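Local atomic coordinates of uncharacterized protein (Bacteroides dorei DSM 17855, PDB entry 5TGF), a protein that is probably a serine hydrolase of the beta-lactamase clan and can also bind calcium. Residues G46-T49 / G50-V54; S19-K23 / G24-G28; T233-T236 / M237-D240. All coordinates share one frame; numbering follows the deposited sequence.

Contact 1 of 3, residues G46-T49 / G50-V54; sequences GSFT and GDTKV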
loop_
_atom_site.group_PDB
_atom_site.type_symbol
_atom_site.label_atom_id
_atom_site.label_comp_id
_atom_site.label_asym_id
_atom_site.label_seq_id
_atom_site.Cartn_x
_atom_site.Cartn_y
_atom_site.Cartn_z
ATOM N N GLY A 46 -14.402 19.029 6.914
ATOM C CA GLY A 46 -14.735 18.765 8.304
ATOM C C GLY A 46 -13.632 19.220 9.228
ATOM O O GLY A 46 -13.132 20.326 9.088
ATOM N N SER A 47 -13.228 18.343 10.136
ATOM C CA SER A 47 -12.254 18.643 11.175
ATOM C C SER A 47 -10.805 18.661 10.687
ATOM O O SER A 47 -9.934 19.126 11.402
ATOM C CB SER A 47 -12.384 17.600 12.321
ATOM O OG SER A 47 -12.591 16.286 11.787
ATOM N N PHE A 48 -10.539 18.165 9.482
ATOM C CA PHE A 48 -9.172 17.832 9.068
ATOM C C PHE A 48 -8.348 19.042 8.638
ATOM O O PHE A 48 -8.887 20.026 8.159
ATOM C CB PHE A 48 -9.212 16.855 7.872
ATOM C CG PHE A 48 -9.286 15.418 8.258
ATOM C CD1 PHE A 48 -10.108 14.991 9.290
ATOM C CD2 PHE A 48 -8.484 14.490 7.615
ATOM C CE1 PHE A 48 -10.185 13.650 9.632
ATOM C CE2 PHE A 48 -8.544 13.161 7.957
ATOM C CZ PHE A 48 -9.394 12.738 8.971
ATOM N N THR A 49 -7.045 18.909 8.767
ATOM C CA THR A 49 -6.049 19.708 8.064
ATOM C C THR A 49 -5.096 18.790 7.320
ATOM O O THR A 49 -5.138 17.571 7.490
ATOM C CB THR A 49 -5.203 20.521 9.073
ATOM O OG1 THR A 49 -4.337 19.641 9.810
ATOM C CG2 THR A 49 -6.083 21.308 10.020
ATOM N N GLY A 50 -4.125 19.378 6.606
ATOM C CA GLY A 50 -3.064 18.604 5.945
ATOM C C GLY A 50 -2.198 17.785 6.913
ATOM O O GLY A 50 -1.371 16.946 6.504
ATOM N N ASP A 51 -2.261 18.148 8.186
ATOM C CA ASP A 51 -1.399 17.578 9.193
ATOM C C ASP A 51 -2.171 16.671 10.176
ATOM O O ASP A 51 -1.610 16.204 11.140
ATOM C CB ASP A 51 -0.633 18.690 9.922
ATOM C CG ASP A 51 0.394 19.398 9.018
ATOM O OD1 ASP A 51 1.154 18.760 8.260
ATOM O OD2 ASP A 51 0.435 20.628 9.063
ATOM N N THR A 52 -3.446 16.427 9.920
ATOM C CA THR A 52 -4.232 15.491 10.726
ATOM C C THR A 52 -3.720 14.078 10.584
ATOM O O THR A 52 -3.598 13.586 9.475
ATOM C CB THR A 52 -5.708 15.538 10.341
ATOM O OG1 THR A 52 -6.225 16.852 10.583
ATOM C CG2 THR A 52 -6.541 14.545 11.153
ATOM N N LYS A 53 -3.327 13.455 11.695
ATOM C CA LYS A 53 -2.841 12.100 11.644
ATOM C C LYS A 53 -4.004 11.111 11.546
ATOM O O LYS A 53 -4.996 11.249 12.272
ATOM C CB LYS A 53 -1.972 11.788 12.867
ATOM C CG LYS A 53 -0.625 12.456 12.804
ATOM C CD LYS A 53 0.173 12.211 14.069
ATOM C CE LYS A 53 0.793 10.827 14.065
ATOM N NZ LYS A 53 1.322 10.489 15.409
ATOM N N VAL A 54 -3.882 10.141 10.640
ATOM C CA VAL A 54 -4.929 9.170 10.396
ATOM C C VAL A 54 -4.300 7.790 10.268
ATOM O O VAL A 54 -3.256 7.619 9.610
ATOM C CB VAL A 54 -5.716 9.494 9.102
ATOM C CG1 VAL A 54 -6.861 8.514 8.929
ATOM C CG2 VAL A 54 -6.267 10.910 9.094
HETATM O O HOH W 1 -4.107 14.848 6.908
#
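Phe48 and Thr52 meet as ring and methyl group, with the threonine crossing the aromatic side chain at about a right angle. Thr52 CG2 sits over the middle of one face, 3.8 Å from the Phe48 ring centroid and almost exactly on the ring normal, which makes this a clean CH-pi contact. Further round the same ring, Phe48 CE2 comes to 3.4 Å from Val54 CG2, an oblique apolar touch by a residue that is itself buried.

One step on, Thr49 is held by both its backbone and its hydroxyl. Its amide gives a nearly straight hydrogen bond (176°) from Thr49 N to Thr52 OG1, 2.9 Å long. A chi1 of -61° on Thr52 serves both neighbours: OG1 lies beside the backbone N, facing Thr49, while CG2 stands anti to that N, over the phenyl face. Thr49 OG1 accepts a hydrogen bond from Asp51 N at 3.0 Å, forming an ST turn. The same residue opens a type I beta turn from Thr49 to Thr52, whose closing bond runs from Thr52 N to Thr49 O at 3.2 Å. The donor of that bond stands well above the carbonyl plane. A water donates to Thr49 O and also to Thr52 O, so two donors hold the Thr49 carbonyl. Outside the turn, Asp51 OD1 is hydrogen-bonded to Asn208 ND2.

The chemistry implies that Thr52 works with both branches of its side chain, the hydroxyl satisfying a main-chain amide and the methyl covering an aromatic face, so that a single rotamer serves the polar and the apolar side of the turn.

Contact 2 of 3, residues S19-K23 / G24-G28; sequences SWMDK and GYYPG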
loop_
_atom_site.group_PDB
_atom_site.type_symbol
_atom_site.label_atom_id
_atom_site.label_comp_id
_atom_site.label_asym_id
_atom_site.label_seq_id
_atom_site.Cartn_x
_atom_site.Cartn_y
_atom_site.Cartn_z
ATOM N N SER A 19 -20.414 15.432 -0.633
ATOM C CA SER A 19 -21.558 14.554 -0.422
ATOM C C SER A 19 -21.241 13.432 0.565
ATOM O O SER A 19 -22.111 13.024 1.337
ATOM C CB SER A 19 -22.027 13.935 -1.753
ATOM O OG SER A 19 -21.195 12.838 -2.116
ATOM N N TRP A 20 -20.033 12.876 0.521
ATOM C CA TRP A 20 -19.633 11.916 1.574
ATOM C C TRP A 20 -19.638 12.558 2.980
ATOM O O TRP A 20 -20.027 11.931 3.953
ATOM C CB TRP A 20 -18.264 11.314 1.331
ATOM C CG TRP A 20 -18.109 10.565 0.030
ATOM C CD1 TRP A 20 -19.098 9.931 -0.692
ATOM C CD2 TRP A 20 -16.882 10.361 -0.689
ATOM N NE1 TRP A 20 -18.546 9.349 -1.826
ATOM C CE2 TRP A 20 -17.190 9.611 -1.842
ATOM C CE3 TRP A 20 -15.545 10.706 -0.443
ATOM C CZ2 TRP A 20 -16.204 9.187 -2.740
ATOM C CZ3 TRP A 20 -14.565 10.322 -1.376
ATOM C CH2 TRP A 20 -14.912 9.618 -2.531
HETATM N N MSE A 21 -19.252 13.820 3.075
HETATM C CA MSE A 21 -19.229 14.508 4.373
HETATM C C MSE A 21 -20.661 14.820 4.803
HETATM O O MSE A 21 -21.021 14.617 5.960
HETATM C CB MSE A 21 -18.421 15.807 4.302
HETATM C CG MSE A 21 -16.997 15.605 3.734
HETATM SE SE MSE A 21 -15.905 14.590 5.028
HETATM C CE MSE A 21 -14.543 13.999 3.747
ATOM N N ASP A 22 -21.499 15.255 3.864
ATOM C CA ASP A 22 -22.884 15.572 4.183
ATOM C C ASP A 22 -23.684 14.342 4.617
ATOM O O ASP A 22 -24.554 14.449 5.485
ATOM C CB ASP A 22 -23.570 16.249 2.994
ATOM C CG ASP A 22 -22.959 17.597 2.656
ATOM O OD1 ASP A 22 -22.295 18.194 3.524
ATOM O OD2 ASP A 22 -23.072 18.035 1.493
ATOM N N LYS A 23 -23.336 13.157 4.106
ATOM C CA LYS A 23 -24.017 11.912 4.530
ATOM C C LYS A 23 -23.422 11.279 5.776
ATOM O O LYS A 23 -23.863 10.216 6.204
ATOM C CB LYS A 23 -24.016 10.884 3.401
ATOM C CG LYS A 23 -24.760 11.361 2.175
ATOM C CD LYS A 23 -24.594 10.427 0.986
ATOM C CE LYS A 23 -25.085 11.129 -0.261
ATOM N NZ LYS A 23 -24.750 10.368 -1.488
ATOM N N GLY A 24 -22.386 11.892 6.329
ATOM C CA GLY A 24 -21.801 11.418 7.565
ATOM C C GLY A 24 -20.925 10.158 7.424
ATOM O O GLY A 24 -20.597 9.526 8.416
ATOM N N TYR A 25 -20.572 9.785 6.200
ATOM C CA TYR A 25 -19.672 8.653 6.002
ATOM C C TYR A 25 -18.302 8.890 6.652
ATOM O O TYR A 25 -17.682 7.943 7.132
ATOM C CB TYR A 25 -19.443 8.371 4.533
ATOM C CG TYR A 25 -20.658 8.092 3.665
ATOM C CD1 TYR A 25 -21.793 7.501 4.162
ATOM C CD2 TYR A 25 -20.585 8.335 2.302
ATOM C CE1 TYR A 25 -22.857 7.189 3.318
ATOM C CE2 TYR A 25 -21.651 8.082 1.473
ATOM C CZ TYR A 25 -22.764 7.470 1.983
ATOM O OH TYR A 25 -23.795 7.224 1.115
ATOM N N TYR A 26 -17.782 10.115 6.529
ATOM C CA TYR A 26 -16.569 10.544 7.232
ATOM C C TYR A 26 -16.818 11.806 8.094
ATOM O O TYR A 26 -17.647 12.636 7.710
ATOM C CB TYR A 26 -15.480 10.909 6.217
ATOM C CG TYR A 26 -15.168 9.825 5.225
ATOM C CD1 TYR A 26 -14.429 8.718 5.603
ATOM C CD2 TYR A 26 -15.541 9.941 3.894
ATOM C CE1 TYR A 26 -14.080 7.732 4.685
ATOM C CE2 TYR A 26 -15.218 8.959 2.971
ATOM C CZ TYR A 26 -14.513 7.843 3.371
ATOM O OH TYR A 26 -14.166 6.885 2.421
ATOM N N PRO A 27 -16.069 11.976 9.205
ATOM C CA PRO A 27 -16.170 13.222 9.982
ATOM C C PRO A 27 -15.338 14.352 9.369
ATOM O O PRO A 27 -15.543 15.520 9.680
ATOM C CB PRO A 27 -15.617 12.819 11.359
ATOM C CG PRO A 27 -14.699 11.679 11.095
ATOM C CD PRO A 27 -15.215 10.980 9.875
ATOM N N GLY A 28 -14.410 13.997 8.494
ATOM C CA GLY A 28 -13.472 14.931 7.913
ATOM C C GLY A 28 -12.654 14.181 6.878
ATOM O O GLY A 28 -12.744 12.961 6.774
HETATM O O HOH W 2 -19.190 14.725 8.146
HETATM O O HOH W 3 -23.791 7.252 -1.674
#
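Trp20 O and Tyr25 N join the last turn of helix 11-22 to the loop after it through a weak 3.2 Å bond, and Gly24 N bonds to Met21 O at 3.1 Å. With Gly24 at positive phi (76°), the pair makes a Schellman motif, ending the helix and turning the chain towards strand 28-35. A water donates to both Met21 O and Tyr26 O, spanning the bend.

The side chains pack on two tyrosines. Lys23 CB lies over one face of Tyr25, 3.9 Å from the Tyr25 ring centroid, and the extended lysine runs alongside the tyrosine until its CD is 3.3 Å from Tyr25 OH. Trp20 CD1 meets the same ring at its edge, 3.7 Å from Tyr25 CD2. At the edge of the Tyr26 ring, Trp20 CE3 lies 3.8 Å from Tyr26 CE2. Met21, a selenomethionine bent at chi2 (-69°), carries SE back to 3.9 Å from Tyr26 CB. Phe320 stacks on Tyr25 and meets Trp20 edge-to-face.

Lys23 is thereby divided: its methylenes serve as apolar cover for an aromatic ring, while its ammonium group bonds weakly to a water shared with Tyr25 OH, which its charge may polarise.

Contact 3 of 3, residues T233-T236 / M237-D240; sequences TVQT and MQAD
Thr236 O is gripped by two donors: Ala239 N, at 3.2 Å, and Gln241 NE2 from just beyond. The Ala239 amide approaches from above, 73° out of the carbonyl plane, as an i to i+3 bond does when a helix tightens near its end. Gln238 N, by contrast, is shared between two acceptors, at 3.2 Å from Val234 O and, more weakly, 3.1 Å from Gln235 O. One step earlier the ordinary alpha-helical bond is intact, Met237 N reaching Thr233 O at 2.9 Å.

The side chains follow the same spacing. Gln238 lies alongside Val234, both pointing the same way, and its NE2 rests 3.6 Å from Val234 CG1, so the amide end sits against a methyl group. Gln235 is bent at chi2 (-56°), which turns its amide back towards that of Gln238 with the two planes 68° apart. Gln238 OE1 accepts a hydrogen bond from Lys298 NZ, which helps fix the far end of the amide; Gln235 OE1 lies 4.0 Å from Gln238 OE1. Selenomethionine Met237 passes its CG 3.3 Å from Thr233 O, then heads off to pack on Trp62, Ala65 and Ala66 of helix 60-74.

Thr233 OG1 bonds to Asp73, next to Val72, a residue of an observed calcium site, although no calcium ion is bound to this chain in the model. The arrangement is typical of the C-terminal turn of an alpha-helix, where i to i+4 bonding gives way to i to i+3, here in a short helix laid against helix 60-74, which probably corresponds to the helix bearing the nucleophilic serine in serine beta-lactamases.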
loop_
_atom_site.group_PDB
_atom_site.type_symbol
_atom_site.label_atom_id
_atom_site.label_comp_id
_atom_site.label_asym_id
_atom_site.label_seq_id
_atom_site.Cartn_x
_atom_site.Cartn_y
_atom_site.Cartn_z
ATOM N N THR A 233 14.335 -0.399 -8.806
ATOM C CA THR A 233 13.558 -0.875 -7.659
ATOM C C THR A 233 12.112 -0.391 -7.766
ATOM O O THR A 233 11.191 -1.190 -7.630
ATOM C CB THR A 233 14.221 -0.405 -6.384
ATOM O OG1 THR A 233 15.546 -0.965 -6.337
ATOM C CG2 THR A 233 13.392 -0.807 -5.134
ATOM N N VAL A 234 11.937 0.885 -8.089
ATOM C CA VAL A 234 10.595 1.419 -8.330
ATOM C C VAL A 234 9.899 0.670 -9.477
ATOM O O VAL A 234 8.693 0.336 -9.376
ATOM C CB VAL A 234 10.596 2.942 -8.575
ATOM C CG1 VAL A 234 9.173 3.434 -8.753
ATOM C CG2 VAL A 234 11.268 3.684 -7.422
ATOM N N GLN A 235 10.633 0.395 -10.564
ATOM C CA GLN A 235 10.068 -0.350 -11.682
ATOM C C GLN A 235 9.622 -1.763 -11.282
ATOM O O GLN A 235 8.514 -2.206 -11.634
ATOM C CB GLN A 235 11.027 -0.400 -12.868
ATOM C CG GLN A 235 11.162 0.936 -13.579
ATOM C CD GLN A 235 9.814 1.487 -14.051
ATOM O OE1 GLN A 235 9.305 2.479 -13.511
ATOM N NE2 GLN A 235 9.203 0.808 -15.026
ATOM N N THR A 236 10.441 -2.431 -10.488
ATOM C CA THR A 236 10.125 -3.785 -10.001
ATOM C C THR A 236 8.892 -3.750 -9.069
ATOM O O THR A 236 8.046 -4.632 -9.154
ATOM C CB THR A 236 11.330 -4.410 -9.275
ATOM O OG1 THR A 236 12.385 -4.628 -10.242
ATOM C CG2 THR A 236 10.963 -5.754 -8.624
HETATM N N MSE A 237 8.773 -2.712 -8.240
HETATM C CA MSE A 237 7.606 -2.572 -7.372
HETATM C C MSE A 237 6.318 -2.454 -8.175
HETATM O O MSE A 237 5.231 -2.792 -7.679
HETATM C CB MSE A 237 7.774 -1.344 -6.456
HETATM C CG MSE A 237 8.819 -1.493 -5.328
HETATM SE SE MSE A 237 9.149 0.299 -4.552
HETATM C CE MSE A 237 7.381 0.558 -3.672
ATOM N N GLN A 238 6.418 -1.850 -9.351
ATOM C CA GLN A 238 5.273 -1.594 -10.250
ATOM C C GLN A 238 5.028 -2.669 -11.297
ATOM O O GLN A 238 4.040 -2.583 -12.044
ATOM C CB GLN A 238 5.454 -0.216 -10.908
ATOM C CG GLN A 238 5.480 0.908 -9.899
ATOM C CD GLN A 238 5.674 2.290 -10.506
ATOM O OE1 GLN A 238 5.679 2.456 -11.733
ATOM N NE2 GLN A 238 5.726 3.304 -9.650
ATOM N N ALA A 239 5.907 -3.666 -11.376
ATOM C CA ALA A 239 5.787 -4.739 -12.369
ATOM C C ALA A 239 4.761 -5.779 -11.929
ATOM O O ALA A 239 4.408 -5.865 -10.772
ATOM C CB ALA A 239 7.136 -5.447 -12.578
ATOM N N ASP A 240 4.386 -6.630 -12.867
ATOM C CA ASP A 240 3.555 -7.784 -12.599
ATOM C C ASP A 240 4.268 -8.729 -11.636
ATOM O O ASP A 240 5.229 -9.361 -12.015
ATOM C CB ASP A 240 3.288 -8.524 -13.926
ATOM C CG ASP A 240 2.420 -9.761 -13.758
ATOM O OD1 ASP A 240 1.868 -10.015 -12.670
ATOM O OD2 ASP A 240 2.211 -10.451 -14.753
#

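Overall arrangement
From the N terminus, contact 2 comes first, closing the turn by which helix 11-22 leads into strand 28-35 of the six-stranded antiparallel sheet. Contact 1 follows strand 38-46, at one edge of that sheet, and shapes the loop that carries the chain to the short strand 54-55. The two are neighbours in space: Phe48 CD1 packs 3.6 Å from Gly28 C, so the loop after one strand leans on the start of the strand beside it. Contact 3 comes much later, in helix 231-238, on the opposite side of the chain's centre, about 31 Å from contact 1 between centres. All three run in series, with none nested or crossed, two at the sheet and one among the helices.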